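Local coordinates for protein DNA gyrase, B subunit, truncated (Myxococcus xanthus, PDB 3CWV) that probably takes part in the ATP-dependent breakage, passage and rejoining of double-stranded DNA as the B subunit of a type II topoisomerase, at residues F67-V73 with V147-V153; T252-F256 with H265-V269; A107-R111 with V158-F164; H32-Y36 with R173-R177; N77-V81 with G95-D99. All coordinates share one frame; numbering follows the deposited sequence.

Interaction 1: residues F67-V73 with V147-V153; sequences FCTSRTV and VSAERGV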
# COMPACT_ATOMS: atom_id res chain seq x y z
N PHE A 67 -13.68 -1.63 6.48
CA PHE A 67 -13.70 -1.16 7.87
C PHE A 67 -12.28 -1.00 8.39
O PHE A 67 -11.42 -1.83 8.11
CB PHE A 67 -14.50 -2.11 8.77
CG PHE A 67 -14.39 -1.77 10.24
CD1 PHE A 67 -15.22 -0.81 10.81
CD2 PHE A 67 -13.43 -2.38 11.04
CE1 PHE A 67 -15.10 -0.46 12.16
CE2 PHE A 67 -13.30 -2.04 12.39
CZ PHE A 67 -14.14 -1.09 12.95
N CYS A 68 -12.05 0.07 9.17
CA CYS A 68 -10.75 0.33 9.78
C CYS A 68 -10.97 0.70 11.24
O CYS A 68 -11.87 1.46 11.53
CB CYS A 68 -10.13 1.55 9.13
SG CYS A 68 -9.57 1.28 7.48
N THR A 69 -10.14 0.17 12.14
CA THR A 69 -10.15 0.60 13.54
C THR A 69 -9.32 1.85 13.62
O THR A 69 -8.53 2.15 12.72
CB THR A 69 -9.57 -0.48 14.50
OG1 THR A 69 -8.26 -0.87 14.05
CG2 THR A 69 -10.48 -1.71 14.55
N SER A 70 -9.47 2.60 14.70
CA SER A 70 -8.86 3.92 14.79
C SER A 70 -8.89 4.37 16.24
O SER A 70 -9.69 3.86 17.03
CB SER A 70 -9.66 4.92 13.94
OG SER A 70 -9.01 6.19 13.88
N ARG A 71 -8.01 5.30 16.59
CA ARG A 71 -8.15 6.01 17.87
C ARG A 71 -8.46 7.48 17.60
O ARG A 71 -8.65 8.25 18.53
CB ARG A 71 -6.87 5.91 18.71
CG ARG A 71 -6.73 4.62 19.53
CD ARG A 71 -5.28 4.14 19.48
NE ARG A 71 -5.07 3.42 18.23
CZ ARG A 71 -3.98 3.48 17.47
NH1 ARG A 71 -2.96 4.25 17.80
NH2 ARG A 71 -3.93 2.77 16.34
N THR A 72 -8.49 7.89 16.33
CA THR A 72 -8.66 9.32 16.04
C THR A 72 -9.83 9.74 15.14
O THR A 72 -10.23 10.91 15.13
CB THR A 72 -7.37 9.93 15.45
OG1 THR A 72 -7.01 9.19 14.25
CG2 THR A 72 -6.24 9.87 16.47
N VAL A 73 -10.38 8.81 14.35
CA VAL A 73 -11.41 9.18 13.37
C VAL A 73 -12.60 9.89 14.03
O VAL A 73 -13.01 9.55 15.16
CB VAL A 73 -11.90 7.94 12.54
CG1 VAL A 73 -12.70 6.93 13.42
CG2 VAL A 73 -12.70 8.41 11.30
N VAL A 147 -14.63 -5.01 14.09
CA VAL A 147 -13.49 -5.35 14.95
C VAL A 147 -13.58 -4.35 16.09
O VAL A 147 -13.62 -3.14 15.85
CB VAL A 147 -12.12 -5.18 14.25
CG1 VAL A 147 -10.96 -5.51 15.22
CG2 VAL A 147 -12.04 -6.04 13.01
N SER A 148 -13.65 -4.84 17.31
CA SER A 148 -13.87 -3.96 18.46
C SER A 148 -12.65 -3.10 18.72
O SER A 148 -11.51 -3.58 18.67
CB SER A 148 -14.23 -4.78 19.70
OG SER A 148 -14.99 -3.98 20.58
N ALA A 149 -12.86 -1.81 18.95
CA ALA A 149 -11.76 -0.88 19.18
C ALA A 149 -12.30 0.41 19.77
O ALA A 149 -13.51 0.59 19.80
CB ALA A 149 -11.01 -0.59 17.85
N GLU A 150 -11.42 1.33 20.15
CA GLU A 150 -11.86 2.64 20.67
C GLU A 150 -12.75 3.36 19.65
O GLU A 150 -13.82 3.90 20.00
CB GLU A 150 -10.65 3.53 20.99
CG GLU A 150 -9.77 3.08 22.12
CD GLU A 150 -8.71 4.13 22.49
OE1 GLU A 150 -8.84 5.30 22.06
OE2 GLU A 150 -7.75 3.79 23.21
N ARG A 151 -12.29 3.37 18.40
CA ARG A 151 -13.04 4.01 17.33
C ARG A 151 -12.90 3.16 16.06
O ARG A 151 -12.04 2.29 15.96
CB ARG A 151 -12.50 5.41 17.02
CG ARG A 151 -12.44 6.35 18.20
CD ARG A 151 -12.42 7.78 17.74
NE ARG A 151 -11.99 8.63 18.83
CZ ARG A 151 -11.82 9.94 18.74
NH1 ARG A 151 -12.04 10.54 17.58
NH2 ARG A 151 -11.39 10.63 19.80
N GLY A 152 -13.77 3.44 15.10
CA GLY A 152 -13.65 2.77 13.80
C GLY A 152 -14.53 3.44 12.78
O GLY A 152 -15.40 4.24 13.12
N VAL A 153 -14.29 3.10 11.51
CA VAL A 153 -15.05 3.68 10.43
C VAL A 153 -15.25 2.58 9.36
O VAL A 153 -14.32 1.83 9.06
CB VAL A 153 -14.37 4.95 9.85
CG1 VAL A 153 -12.88 4.71 9.61
CG2 VAL A 153 -15.09 5.43 8.58
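Cys68 and Val153 face each other as an antiparallel hydrogen-bonded pair, and the short strand segments 67-70 and 151-153 run at 156° with their axes 4.2 Å apart. Two nearly straight bonds, Cys68 N to Val153 O and Val153 N to Cys68 O, both 2.9 Å, tie that pair. Thr69 and Gly152 form the non-hydrogen-bonded pair that follows, their CA atoms 4.1 Å apart. At Ser70 and Arg151 the ladder frays: Ser70 N still donates to Arg151 O, but from above the carbonyl plane, and the return bond is weak.

On the Thr69 face, the Phe67 ring lies obliquely beside Gly152 CA and reaches Val147, with CE2 3.8 Å from Val147 CB. Thr69 turns its CG2 methyl to Ala149 CB at 3.5 Å, while its hydroxyl bonds to Asp53 on the adjoining strand. On the other face Val73 CG2 meets Val153 CG1.

Arg151 runs extended from CG to NE past Val73, and its NH1 donates to Val73 O at 2.8 Å with an angle of 162°. This acceptor lies in the guanidinium plane, whereas Arg71 O sits over one face. Ser70 OG accepts from both Thr72 N and Val73 N, forming an ST turn and ST motif. The departing chain is therefore folded from within by a serine and held from across the strand pair by an arginine.

Interaction 2: residues T252-F256 with H265-V269; sequences TLLSF and HGAHV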
# COMPACT_ATOMS: atom_id res chain seq x y z
N THR A 252 13.18 -11.20 -9.46
CA THR A 252 12.00 -10.42 -9.12
C THR A 252 12.43 -9.18 -8.33
O THR A 252 13.14 -9.29 -7.32
CB THR A 252 10.98 -11.28 -8.32
OG1 THR A 252 10.46 -12.30 -9.17
CG2 THR A 252 9.83 -10.43 -7.77
N LEU A 253 12.03 -8.00 -8.80
CA LEU A 253 12.32 -6.75 -8.10
C LEU A 253 11.03 -5.94 -8.00
O LEU A 253 10.52 -5.45 -9.00
CB LEU A 253 13.44 -5.97 -8.81
CG LEU A 253 14.01 -4.69 -8.17
CD1 LEU A 253 14.10 -4.80 -6.67
CD2 LEU A 253 15.38 -4.35 -8.73
N LEU A 254 10.49 -5.86 -6.78
CA LEU A 254 9.24 -5.12 -6.51
C LEU A 254 9.59 -3.88 -5.70
O LEU A 254 10.23 -4.00 -4.66
CB LEU A 254 8.31 -5.98 -5.65
CG LEU A 254 7.33 -7.02 -6.22
CD1 LEU A 254 7.58 -7.44 -7.67
CD2 LEU A 254 7.20 -8.22 -5.27
N SER A 255 9.17 -2.70 -6.16
CA SER A 255 9.47 -1.49 -5.39
C SER A 255 8.20 -0.68 -5.20
O SER A 255 7.29 -0.75 -6.04
CB SER A 255 10.55 -0.65 -6.06
OG SER A 255 10.21 -0.35 -7.38
N PHE A 256 8.13 0.04 -4.08
CA PHE A 256 6.92 0.77 -3.69
C PHE A 256 7.29 2.11 -3.11
O PHE A 256 8.35 2.25 -2.52
CB PHE A 256 6.15 -0.00 -2.60
CG PHE A 256 5.71 -1.38 -3.03
CD1 PHE A 256 4.44 -1.58 -3.53
CD2 PHE A 256 6.60 -2.45 -2.95
CE1 PHE A 256 4.04 -2.85 -3.94
CE2 PHE A 256 6.23 -3.72 -3.37
CZ PHE A 256 4.94 -3.93 -3.86
N HIS A 265 10.97 1.72 -10.78
CA HIS A 265 11.95 1.81 -9.69
C HIS A 265 12.36 3.25 -9.42
O HIS A 265 11.48 4.07 -9.17
CB HIS A 265 13.12 0.83 -9.94
CG HIS A 265 12.66 -0.57 -10.21
ND1 HIS A 265 11.84 -1.25 -9.33
CD2 HIS A 265 12.83 -1.40 -11.27
CE1 HIS A 265 11.55 -2.44 -9.83
NE2 HIS A 265 12.14 -2.56 -11.00
N GLY A 266 13.64 3.57 -9.44
CA GLY A 266 14.06 4.91 -9.09
C GLY A 266 15.03 4.95 -7.92
O GLY A 266 15.72 3.97 -7.63
N ALA A 267 15.04 6.08 -7.22
CA ALA A 267 16.10 6.39 -6.27
C ALA A 267 16.18 5.43 -5.08
O ALA A 267 17.27 5.14 -4.60
CB ALA A 267 15.95 7.83 -5.78
N HIS A 268 15.02 4.95 -4.61
CA HIS A 268 14.98 4.00 -3.49
C HIS A 268 15.68 2.69 -3.89
O HIS A 268 16.54 2.18 -3.16
CB HIS A 268 13.53 3.76 -3.00
CG HIS A 268 12.55 3.43 -4.09
ND1 HIS A 268 11.39 2.72 -3.86
CD2 HIS A 268 12.54 3.74 -5.41
CE1 HIS A 268 10.71 2.61 -4.99
NE2 HIS A 268 11.39 3.22 -5.94
N VAL A 269 15.36 2.20 -5.08
CA VAL A 269 15.93 0.97 -5.58
C VAL A 269 17.42 1.15 -5.92
O VAL A 269 18.25 0.32 -5.51
CB VAL A 269 15.14 0.49 -6.80
CG1 VAL A 269 15.87 -0.62 -7.58
CG2 VAL A 269 13.73 0.04 -6.37
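Ser255 and His265 supply the polar part of this contact. Ser255 OG and His265 ND1 are hydrogen-bonded at 2.7 Å, with the oxygen near the plane of the imidazole and at its edge; either atom could be the donor. The serine chi1 of 55° places OG between the backbone N and the carbonyl carbon, where it also bonds to Thr262 OG1. Two partners thus fix the hydroxyl. A second link lies within 265-269: His268 NE2 donates a weak bond to His265 O, tying the first turn of the helix back to the residue before its N-cap, Gly266.

CH-pi packing comes next. Leu253 CG stands 4.2 Å from the centroid of the His265 ring and off-centre, 30° from the ring normal. The same ring has Leu253 O at its edge, in plane, 3.3 Å from CE1, so Leu253 borders the imidazole with its side chain and its backbone alike.

Apolar contacts complete the account. The Leu253 and Val269 side chains reach toward each other tip to tip, CD2 to CG1 at 3.9 Å. The other methyl of Val269, CG2, presses on Ser255 CB at 3.3 Å, tighter than usual van der Waals contact, and lies over the centre of one face of the His268 ring. His268 CE1 also approaches Ser255 CB, at 3.4 Å.

Beyond strand 252-257, His268 touches Val304 and Val306 of strand 300-307. Here the start of helix 267-284 packs on a mixed beta sheet, an alpha/beta layer consistent with the S5-like transducer domain of GyrB proteins.

Interaction 3: residues A107-R111 with V158-F164; sequences ALSSR and VPDATIF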
# COMPACT_ATOMS: atom_id res chain seq x y z
N ALA A 107 -17.83 9.58 -4.81
CA ALA A 107 -18.48 10.30 -5.92
C ALA A 107 -19.00 9.34 -6.99
O ALA A 107 -20.05 9.58 -7.60
CB ALA A 107 -17.49 11.33 -6.61
N LEU A 108 -18.23 8.28 -7.26
CA LEU A 108 -18.55 7.35 -8.36
C LEU A 108 -19.36 6.12 -7.93
O LEU A 108 -19.32 5.08 -8.60
CB LEU A 108 -17.27 6.92 -9.10
CG LEU A 108 -16.49 8.12 -9.71
CD1 LEU A 108 -15.23 7.67 -10.42
CD2 LEU A 108 -17.38 9.01 -10.62
N SER A 109 -20.04 6.24 -6.79
CA SER A 109 -20.97 5.22 -6.33
C SER A 109 -22.41 5.68 -6.64
O SER A 109 -22.66 6.87 -6.76
CB SER A 109 -20.79 4.96 -4.81
OG SER A 109 -21.11 6.15 -4.06
N SER A 110 -23.34 4.73 -6.84
CA SER A 110 -24.76 5.10 -6.94
C SER A 110 -25.31 5.25 -5.53
O SER A 110 -26.25 6.00 -5.30
CB SER A 110 -25.58 4.04 -7.68
OG SER A 110 -25.40 2.77 -7.12
N ARG A 111 -24.71 4.55 -4.59
CA ARG A 111 -25.11 4.69 -3.18
C ARG A 111 -23.97 4.29 -2.29
O ARG A 111 -23.17 3.45 -2.66
CB ARG A 111 -26.32 3.78 -2.86
CG ARG A 111 -26.17 2.33 -3.23
CD ARG A 111 -27.58 1.67 -3.25
NE ARG A 111 -27.57 0.26 -3.63
CZ ARG A 111 -27.43 -0.20 -4.87
NH1 ARG A 111 -27.22 0.64 -5.88
NH2 ARG A 111 -27.47 -1.51 -5.10
N VAL A 158 -21.45 1.04 -3.59
CA VAL A 158 -21.79 0.31 -4.80
C VAL A 158 -21.37 1.16 -6.00
O VAL A 158 -21.93 2.22 -6.25
CB VAL A 158 -23.32 0.04 -4.87
CG1 VAL A 158 -23.67 -0.79 -6.11
CG2 VAL A 158 -23.80 -0.67 -3.58
N PRO A 159 -20.36 0.69 -6.75
CA PRO A 159 -19.94 1.42 -7.95
C PRO A 159 -21.16 1.69 -8.81
O PRO A 159 -22.00 0.80 -8.97
CB PRO A 159 -19.00 0.43 -8.64
CG PRO A 159 -18.37 -0.32 -7.46
CD PRO A 159 -19.56 -0.53 -6.55
N ASP A 160 -21.24 2.90 -9.34
CA ASP A 160 -22.43 3.35 -10.06
C ASP A 160 -22.55 2.59 -11.39
O ASP A 160 -21.70 2.74 -12.30
CB ASP A 160 -22.30 4.86 -10.32
CG ASP A 160 -23.62 5.51 -10.72
OD1 ASP A 160 -24.35 4.93 -11.56
OD2 ASP A 160 -23.94 6.57 -10.15
N ALA A 161 -23.64 1.82 -11.52
CA ALA A 161 -23.88 1.03 -12.74
C ALA A 161 -24.15 1.87 -14.00
O ALA A 161 -24.11 1.34 -15.10
CB ALA A 161 -25.02 0.05 -12.51
N THR A 162 -24.45 3.15 -13.84
CA THR A 162 -24.63 4.03 -15.00
C THR A 162 -23.28 4.58 -15.50
O THR A 162 -23.20 5.19 -16.56
CB THR A 162 -25.60 5.23 -14.75
OG1 THR A 162 -25.06 6.12 -13.75
CG2 THR A 162 -26.97 4.75 -14.29
N ILE A 163 -22.22 4.34 -14.73
CA ILE A 163 -20.91 4.91 -15.07
C ILE A 163 -19.98 3.81 -15.55
O ILE A 163 -19.31 3.96 -16.57
CB ILE A 163 -20.28 5.64 -13.84
CG1 ILE A 163 -21.12 6.86 -13.44
CG2 ILE A 163 -18.79 6.02 -14.11
CD1 ILE A 163 -20.57 7.68 -12.25
N PHE A 164 -19.90 2.73 -14.80
CA PHE A 164 -18.92 1.69 -15.09
C PHE A 164 -19.43 0.64 -16.05
O PHE A 164 -20.59 0.25 -16.00
CB PHE A 164 -18.40 1.04 -13.82
CG PHE A 164 -17.57 1.98 -13.02
CD1 PHE A 164 -16.21 2.16 -13.35
CD2 PHE A 164 -18.15 2.76 -12.02
CE1 PHE A 164 -15.44 3.09 -12.66
CE2 PHE A 164 -17.38 3.70 -11.32
CZ PHE A 164 -16.02 3.84 -11.64
O HOH W 1 -24.86 1.05 -9.14
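Arg111 and Val158 cross obliquely, with the guanidinium laid over the valine methyls. Val158 CG2 sits 3.8 Å above the guanidinium plane and over its centre, while CG1 approaches NH1. Arg111 has a chi1 of 53°, which sets CG between the backbone N and the carbonyl carbon, and the chain then runs extended to NE, carrying its flat end across the valine.

Leu108 meets its two partners at about right angles. Leu108 CD2 touches Ile163 CD1 at 3.8 Å, and Leu108 CB lies 3.9 Å from Phe164 CE2. The phenylalanine turns an edge to Leu108, whose carbonyl oxygen lies in the ring plane; Ile163 CG2 covers part of one ring face.

Asp160 faces two ways. Asp160 N donates to Leu108 O at 3.0 Å, whereas OD1 accepts from Thr162 N through its anti lone pair, an Asx turn, and also from Thr162 OG1. The other oxygen, OD2, forms a salt bridge with Arg16 of helix 11-17, so the carboxylate is gripped from both its oxygens. A water joins the two segments: it bonds to Ser110 OG at 2.7 Å, donates to Pro159 O and accepts from Ala161 N.

The backbones join through Ser110 N to Val158 O at 2.9 Å, and Ser109 and Pro159 form an antiparallel non-hydrogen-bonded pair. Here one strand starts and its antiparallel neighbour finishes, at one end of the eight-stranded mixed sheet: 109-118 enters from helix 102-107, while 151-159 leaves through the Asx turn, a layout consistent with the GHKL-type ATPase domain of GyrB proteins.

Interaction 4: residues H32-Y36 with R173-R177; sequences HHLVY and RLSRR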
# COMPACT_ATOMS: atom_id res chain seq x y z
N HIS A 32 -11.70 -1.39 -10.23
CA HIS A 32 -10.86 -1.90 -9.14
C HIS A 32 -10.16 -0.77 -8.38
O HIS A 32 -9.96 -0.85 -7.17
CB HIS A 32 -9.86 -2.93 -9.66
CG HIS A 32 -10.53 -4.20 -10.06
ND1 HIS A 32 -10.69 -5.26 -9.20
CD2 HIS A 32 -11.19 -4.53 -11.19
CE1 HIS A 32 -11.38 -6.22 -9.80
NE2 HIS A 32 -11.69 -5.80 -11.02
N HIS A 33 -9.81 0.28 -9.10
CA HIS A 33 -9.24 1.47 -8.44
C HIS A 33 -10.09 2.10 -7.36
O HIS A 33 -9.57 2.60 -6.38
CB HIS A 33 -8.76 2.48 -9.46
CG HIS A 33 -7.39 2.16 -9.95
ND1 HIS A 33 -7.09 0.96 -10.57
CD2 HIS A 33 -6.22 2.82 -9.81
CE1 HIS A 33 -5.80 0.92 -10.83
NE2 HIS A 33 -5.25 2.04 -10.40
N LEU A 34 -11.40 2.01 -7.50
CA LEU A 34 -12.27 2.50 -6.43
C LEU A 34 -11.96 1.80 -5.12
O LEU A 34 -11.98 2.43 -4.05
CB LEU A 34 -13.74 2.30 -6.81
CG LEU A 34 -14.23 2.91 -8.12
CD1 LEU A 34 -15.74 2.66 -8.17
CD2 LEU A 34 -13.95 4.42 -8.23
N VAL A 35 -11.71 0.51 -5.19
CA VAL A 35 -11.32 -0.26 -4.01
C VAL A 35 -9.91 0.07 -3.55
O VAL A 35 -9.66 0.22 -2.34
CB VAL A 35 -11.38 -1.79 -4.28
CG1 VAL A 35 -11.05 -2.54 -3.00
CG2 VAL A 35 -12.78 -2.17 -4.75
N TYR A 36 -8.98 0.19 -4.50
CA TYR A 36 -7.58 0.51 -4.16
C TYR A 36 -7.50 1.87 -3.45
O TYR A 36 -6.67 2.05 -2.55
CB TYR A 36 -6.69 0.52 -5.41
CG TYR A 36 -6.62 -0.81 -6.15
CD1 TYR A 36 -6.82 -2.03 -5.50
CD2 TYR A 36 -6.31 -0.84 -7.52
CE1 TYR A 36 -6.73 -3.26 -6.21
CE2 TYR A 36 -6.24 -2.05 -8.23
CZ TYR A 36 -6.44 -3.23 -7.57
OH TYR A 36 -6.37 -4.41 -8.27
N ARG A 173 -7.46 -10.69 -7.21
CA ARG A 173 -6.57 -9.52 -7.21
C ARG A 173 -6.78 -8.60 -5.99
O ARG A 173 -5.82 -8.01 -5.49
CB ARG A 173 -6.62 -8.75 -8.54
CG ARG A 173 -7.49 -7.56 -8.58
CD ARG A 173 -7.30 -6.82 -9.89
NE ARG A 173 -7.64 -7.68 -11.02
CZ ARG A 173 -8.02 -7.25 -12.21
NH1 ARG A 173 -8.08 -5.94 -12.46
NH2 ARG A 173 -8.35 -8.12 -13.16
N LEU A 174 -8.01 -8.48 -5.52
CA LEU A 174 -8.30 -7.77 -4.27
C LEU A 174 -7.62 -8.44 -3.06
O LEU A 174 -7.00 -7.74 -2.24
CB LEU A 174 -9.81 -7.59 -4.05
CG LEU A 174 -10.57 -6.73 -5.09
CD1 LEU A 174 -11.99 -6.56 -4.60
CD2 LEU A 174 -9.89 -5.35 -5.36
N SER A 175 -7.71 -9.78 -2.94
CA SER A 175 -6.98 -10.51 -1.87
C SER A 175 -5.48 -10.31 -1.96
O SER A 175 -4.83 -10.11 -0.93
CB SER A 175 -7.25 -12.03 -1.86
OG SER A 175 -8.60 -12.30 -2.15
N ARG A 176 -4.92 -10.36 -3.17
CA ARG A 176 -3.49 -10.07 -3.33
C ARG A 176 -3.11 -8.66 -2.86
O ARG A 176 -2.06 -8.49 -2.28
CB ARG A 176 -3.04 -10.27 -4.78
CG ARG A 176 -2.77 -11.73 -5.15
CD ARG A 176 -2.08 -11.85 -6.49
NE ARG A 176 -2.94 -11.39 -7.58
CZ ARG A 176 -3.85 -12.15 -8.18
NH1 ARG A 176 -4.03 -13.40 -7.80
NH2 ARG A 176 -4.59 -11.65 -9.16
N ARG A 177 -3.95 -7.66 -3.12
CA ARG A 177 -3.63 -6.30 -2.68
C ARG A 177 -3.68 -6.22 -1.16
O ARG A 177 -2.91 -5.48 -0.52
CB ARG A 177 -4.58 -5.28 -3.32
CG ARG A 177 -4.40 -3.83 -2.86
CD ARG A 177 -3.12 -3.16 -3.36
NE ARG A 177 -3.03 -3.14 -4.83
CZ ARG A 177 -3.00 -2.05 -5.59
NH1 ARG A 177 -3.03 -0.82 -5.07
NH2 ARG A 177 -2.91 -2.20 -6.91
O HOH W 2 -6.77 -3.88 -11.30
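This is a helix-to-helix contact made by long side chains, in which Tyr36 and His32 of helix 28-47 stack with Arg177 and Arg173 of helix 171-184. The short segments run nearly parallel, at 22°, and their axes stay 11.3 Å apart, so side chains span the gap.

Arg177 lies flat on the Tyr36 ring: CZ is 3.8 Å from the centroid and the planes differ by 9°, a cation-pi stack. Bends at chi2 and chi3 of Arg177 fold the guanidinium back over the ring. The opposite face of Tyr36 carries His32 O. The guanidinium of Arg173 stacks on His32 less exactly, centres 4.2 Å apart and planes at 23°, and its NH2 forms a salt bridge with Glu28. A water accepts from Arg173 NH1 at 2.7 Å and bonds to Tyr36 OH.

Beside the two stacks, Leu174 CD2 reaches Val35 CG1 at 3.8 Å, tip to tip, and also touches Tyr36 CE1. Leu174 and Val35 both continue onto Phe169.

Two arginines thus lie on aromatic faces beside an apolar patch of Leu174 and Val35. Glu28 would be expected to offset the charge of Arg173, while Arg177, with a long, weak ion pair to Glu180, rests mainly on its tyrosine.

Interaction 5: residues N77-V81 with G95-D99; sequences NLVRV and GWGWD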
# COMPACT_ATOMS: atom_id res chain seq x y z
N ASN A 77 -14.94 14.77 10.57
CA ASN A 77 -13.87 14.39 9.61
C ASN A 77 -14.47 13.72 8.37
O ASN A 77 -14.27 14.21 7.26
CB ASN A 77 -12.83 13.53 10.38
CG ASN A 77 -11.87 12.69 9.49
OD1 ASN A 77 -11.81 12.80 8.26
ND2 ASN A 77 -11.09 11.84 10.18
N LEU A 78 -15.28 12.67 8.56
CA LEU A 78 -15.87 11.93 7.44
C LEU A 78 -16.84 12.77 6.62
O LEU A 78 -16.80 12.72 5.39
CB LEU A 78 -16.56 10.63 7.90
CG LEU A 78 -15.73 9.34 7.77
CD1 LEU A 78 -15.48 9.01 6.25
CD2 LEU A 78 -14.39 9.49 8.48
N VAL A 79 -17.70 13.55 7.29
CA VAL A 79 -18.64 14.40 6.54
C VAL A 79 -17.88 15.40 5.65
O VAL A 79 -18.23 15.57 4.48
CB VAL A 79 -19.65 15.12 7.44
CG1 VAL A 79 -20.48 16.14 6.61
CG2 VAL A 79 -20.60 14.08 8.11
N ARG A 80 -16.83 16.02 6.20
CA ARG A 80 -16.04 16.98 5.42
C ARG A 80 -15.35 16.32 4.21
O ARG A 80 -15.45 16.83 3.09
CB ARG A 80 -14.99 17.68 6.31
CG ARG A 80 -15.60 18.63 7.36
CD ARG A 80 -14.48 19.40 8.11
NE ARG A 80 -13.85 20.41 7.24
CZ ARG A 80 -12.59 20.85 7.36
NH1 ARG A 80 -11.78 20.38 8.31
NH2 ARG A 80 -12.14 21.76 6.51
N VAL A 81 -14.64 15.22 4.45
CA VAL A 81 -13.93 14.55 3.36
C VAL A 81 -14.89 14.00 2.31
O VAL A 81 -14.57 13.99 1.13
CB VAL A 81 -12.95 13.47 3.86
CG1 VAL A 81 -12.40 12.67 2.71
CG2 VAL A 81 -11.79 14.12 4.67
N GLY A 95 -6.41 13.92 8.83
CA GLY A 95 -7.68 13.25 9.05
C GLY A 95 -7.77 11.98 8.26
O GLY A 95 -7.02 11.77 7.28
N TRP A 96 -8.67 11.11 8.70
CA TRP A 96 -8.99 9.88 7.98
C TRP A 96 -9.42 10.21 6.53
O TRP A 96 -10.42 10.86 6.30
CB TRP A 96 -10.09 9.08 8.71
CG TRP A 96 -10.12 7.65 8.29
CD1 TRP A 96 -9.41 6.61 8.85
CD2 TRP A 96 -10.87 7.09 7.20
NE1 TRP A 96 -9.70 5.42 8.18
CE2 TRP A 96 -10.58 5.70 7.16
CE3 TRP A 96 -11.78 7.63 6.28
CZ2 TRP A 96 -11.15 4.84 6.22
CZ3 TRP A 96 -12.35 6.77 5.35
CH2 TRP A 96 -12.03 5.38 5.33
N GLY A 97 -8.64 9.77 5.56
CA GLY A 97 -8.98 10.03 4.12
C GLY A 97 -8.65 11.44 3.66
O GLY A 97 -8.92 11.80 2.52
N TRP A 98 -8.00 12.25 4.52
CA TRP A 98 -7.59 13.59 4.12
C TRP A 98 -6.44 13.49 3.11
O TRP A 98 -5.50 12.72 3.31
CB TRP A 98 -7.13 14.42 5.33
CG TRP A 98 -7.12 15.89 5.07
CD1 TRP A 98 -6.11 16.62 4.52
CD2 TRP A 98 -8.17 16.82 5.37
NE1 TRP A 98 -6.47 17.95 4.45
CE2 TRP A 98 -7.73 18.10 4.95
CE3 TRP A 98 -9.43 16.71 5.96
CZ2 TRP A 98 -8.50 19.26 5.12
CZ3 TRP A 98 -10.22 17.88 6.10
CH2 TRP A 98 -9.74 19.13 5.69
N ASP A 99 -6.51 14.28 2.06
CA ASP A 99 -5.59 14.16 0.92
C ASP A 99 -5.52 12.73 0.33
O ASP A 99 -4.44 12.22 0.03
CB ASP A 99 -4.18 14.64 1.29
CG ASP A 99 -3.34 15.01 0.04
OD1 ASP A 99 -3.91 15.39 -0.99
OD2 ASP A 99 -2.09 14.91 0.12
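Trp96 packs against Asn77 and Leu78 of helix 75-82 and buries more surface than any other residue in this contact. Trp96 CE3 lies 3.9 Å from both CD1 and CD2 of Leu78, and the leucine comes in obliquely. The Asn77 amide crosses the tryptophan side chain at about a right angle, its plane 53° from that of the indole, and sits beside the backbone of Trp96. With CG anti to the backbone N (chi1 163°), the asparagine brings this amide up to the turn.

Trp98, the next in buried area, meets Val81 and Arg80. Val81 CG2 is 3.7 Å from Trp98 CE3, while Arg80 lays one guanidinium face toward the far end of the indole, NH1 to CH2 at 3.5 Å. The two planes stand 57° apart, so this is not a parallel stack. Trp98 NE1 is hydrogen-bonded to Pro91 O.

Val81 lies between the tryptophans. Besides Trp98 it touches the backbone, with CG1 3.6 Å from Gly97 O and CG2 3.9 Å from Trp96 O. A type II turn from Gly95 to Trp98, closed by Trp98 N to Gly95 O at 3.0 Å, presents both indoles to the helix; Gly97, at its third position, has a positive phi.

Beyond helix 75-82, Trp96 reaches Val153 and Val155 of strand 151-159, Val41 of helix 28-47 and Leu102 of helix 102-107, while Val81 also touches Leu102.

Overall arrangement
Four of the five contacts belong to the part built on the eight-stranded sheet; interaction 2 lies on the five-stranded sheet, its centre 32 Å from that of interaction 1, across the chain's centre. Interactions 1 and 3 share strand 151-159, centres 26 Å apart, and cross along the chain. Interaction 5 nests inside the loop closed by interaction 1 and touches it, Val153 CG1 meeting Trp96 CE2 at 3.5 Å. Interaction 4 encloses 1, 3 and 5 in sequence, and its Leu34 packs on Phe164 of interaction 3. Two touching pairs, 1 with 5 and 3 with 4, thus precede the contact 252-256 with 265-269 in the sequence, consistent with the two-domain layout of GyrB ATPase fragments.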